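Conjugal transfer protein (Escherichia coli, PDB 5WIO) is a VirB8-like inner-membrane component of a conjugative type IV secretion system, probably helping to assemble the channel that carries DNA between cells. Local coordinates at the interface of chains A and B. Sequence-based numbering; all coordinates share one arbitrary frame. Chains: chain A/B, Conjugal transfer protein.

The interface of chains A and B. Residues chain A 32-33, 36; chain B 28-29, 32.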
ATOM      1  N   PHE A  32      -1.064   3.751   2.821  1.00 46.92           N
ATOM      2  CA  PHE A  32      -0.074   2.706   2.580  1.00 51.58           C
ATOM      3  C   PHE A  32       1.130   2.851   3.505  1.00 50.68           C
ATOM      4  O   PHE A  32       1.579   1.874   4.106  1.00 49.77           O
ATOM      5  CB  PHE A  32       0.381   2.725   1.121  1.00 60.50           C
ATOM      6  CG  PHE A  32       1.585   1.872   0.856  1.00 62.08           C
ATOM      7  CD1 PHE A  32       1.463   0.500   0.713  1.00 64.76           C
ATOM      8  CD2 PHE A  32       2.843   2.441   0.754  1.00 64.66           C
ATOM      9  CE1 PHE A  32       2.570  -0.288   0.471  1.00 69.17           C
ATOM     10  CE2 PHE A  32       3.954   1.660   0.513  1.00 64.48           C
ATOM     11  CZ  PHE A  32       3.819   0.294   0.371  1.00 72.35           C
ATOM     12  N   TRP A  33       1.651   4.069   3.615  1.00 53.47           N
ATOM     13  CA  TRP A  33       2.809   4.332   4.464  1.00 54.00           C
ATOM     14  C   TRP A  33       2.497   4.101   5.940  1.00 47.28           C
ATOM     15  O   TRP A  33       3.337   3.604   6.690  1.00 43.39           O
ATOM     16  CB  TRP A  33       3.312   5.764   4.259  1.00 54.62           C
ATOM     17  CG  TRP A  33       3.851   6.028   2.889  1.00 61.86           C
ATOM     18  CD1 TRP A  33       3.411   6.964   1.999  1.00 59.99           C
ATOM     19  CD2 TRP A  33       4.929   5.338   2.244  1.00 62.75           C
ATOM     20  NE1 TRP A  33       4.151   6.905   0.844  1.00 63.42           N
ATOM     21  CE2 TRP A  33       5.089   5.915   0.969  1.00 65.72           C
ATOM     22  CE3 TRP A  33       5.776   4.292   2.623  1.00 61.58           C
ATOM     23  CZ2 TRP A  33       6.060   5.481   0.071  1.00 65.68           C
ATOM     24  CZ3 TRP A  33       6.740   3.862   1.729  1.00 65.60           C
ATOM     25  CH2 TRP A  33       6.873   4.456   0.467  1.00 68.30           C
ATOM     26  N   GLN A  36       2.050   0.188   6.577  1.00 51.12           N
ATOM     27  CA  GLN A  36       3.366  -0.436   6.472  1.00 45.70           C
ATOM     28  C   GLN A  36       4.177  -0.212   7.742  1.00 45.81           C
ATOM     29  O   GLN A  36       4.829  -1.126   8.245  1.00 48.27           O
ATOM     30  CB  GLN A  36       4.127   0.112   5.264  1.00 56.31           C
ATOM     31  CG  GLN A  36       3.593  -0.351   3.917  1.00 57.65           C
ATOM     32  CD  GLN A  36       3.859  -1.819   3.656  1.00 58.02           C
ATOM     33  OE1 GLN A  36       4.899  -2.187   3.111  1.00 64.97           O
ATOM     34  NE2 GLN A  36       2.915  -2.669   4.045  1.00 64.29           N
TER
ATOM     35  N   GLU B  28       6.885  -3.883  -1.816  1.00 85.03           N
ATOM     36  CA  GLU B  28       5.655  -3.300  -1.289  1.00 82.54           C
ATOM     37  C   GLU B  28       5.259  -2.014  -2.008  1.00 79.44           C
ATOM     38  O   GLU B  28       4.083  -1.797  -2.299  1.00 84.20           O
ATOM     39  CB  GLU B  28       5.800  -3.030   0.209  1.00 76.49           C
ATOM     40  CG  GLU B  28       6.153  -4.262   1.025  1.00 78.79           C
ATOM     41  CD  GLU B  28       5.150  -5.382   0.847  1.00 82.28           C
ATOM     42  OE1 GLU B  28       3.984  -5.089   0.506  1.00 82.68           O
ATOM     43  OE2 GLU B  28       5.527  -6.557   1.043  1.00 82.99           O
ATOM     44  N   ILE B  29       6.241  -1.164  -2.292  1.00 83.86           N
ATOM     45  CA  ILE B  29       5.971   0.098  -2.971  1.00 84.31           C
ATOM     46  C   ILE B  29       5.496  -0.144  -4.400  1.00 84.91           C
ATOM     47  O   ILE B  29       4.646   0.582  -4.912  1.00 77.94           O
ATOM     48  CB  ILE B  29       7.210   1.011  -2.988  1.00 80.80           C
ATOM     49  CG1 ILE B  29       7.601   1.397  -1.561  1.00 81.15           C
ATOM     50  CG2 ILE B  29       6.938   2.256  -3.816  1.00 77.54           C
ATOM     51  CD1 ILE B  29       8.750   2.377  -1.486  1.00 81.53           C
ATOM     52  N   PHE B  32       1.878  -1.718  -4.481  1.00 74.77           N
ATOM     53  CA  PHE B  32       0.844  -0.735  -4.184  1.00 76.72           C
ATOM     54  C   PHE B  32       0.303  -0.104  -5.462  1.00 76.07           C
ATOM     55  O   PHE B  32      -0.901  -0.120  -5.708  1.00 74.28           O
ATOM     56  CB  PHE B  32       1.381   0.348  -3.247  1.00 74.41           C
ATOM     57  CG  PHE B  32       0.368   1.401  -2.896  1.00 73.16           C
ATOM     58  CD1 PHE B  32      -0.626   1.144  -1.968  1.00 70.61           C
ATOM     59  CD2 PHE B  32       0.416   2.651  -3.490  1.00 71.74           C
ATOM     60  CE1 PHE B  32      -1.558   2.113  -1.643  1.00 68.69           C
ATOM     61  CE2 PHE B  32      -0.510   3.623  -3.169  1.00 73.86           C
ATOM     62  CZ  PHE B  32      -1.499   3.353  -2.243  1.00 67.28           C
TER
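A:Phe32 and B:Phe32, equivalent residues on helix 27-42 of chain A and helix 27-41 of chain B, lie alongside one another and point opposite ways at this two-fold interface. The A:Phe32 methylene CB sits over the face of the B:Phe32 ring, toward its rim and 3.8 Å from the ring centroid, a CH-pi contact. In return B:Phe32 CB lies above one face of the A:Phe32 ring, also near the rim. Each benzyl group thus rests on the other with an offset. In both, CG is anti to the backbone N (chi1 168° in A:Phe32, 180° in B:Phe32), which sends the ring across toward the partner helix. The A:Phe32 ring also reaches the B:Glu28 turn of that helix: CZ lies 3.4 Å from the backbone carbonyl O of B:Glu28, while B:Glu28 CB meets the ring edge in plane. CG of A:Gln36, from the same helix as A:Phe32, lies over the opposite face near its rim. An alanine in place of A:Phe32 keeps CB but would probably leave B:Phe32 CB without the ring face beneath it, open a gap beside the B:Glu28 carbonyl and uncover one face of the A:Trp33 indole.

B:Glu28 presents its aliphatic part to A:Gln36: the amide OE1 comes against CB and CG, and the amide and carboxylate planes are turned 42° apart. On the other flank, B:Ile29 meets the outer rim of the A:Trp33 indole, its methyl CD1 3.4 Å from CH2. A:Phe32 CD2 lies over the indole centre and probably helps hold its tilt.

Repeated by the two-fold, this patch helps join two VirB8 domains, the periplasmic part of TraE, and may contribute to its dimerisation.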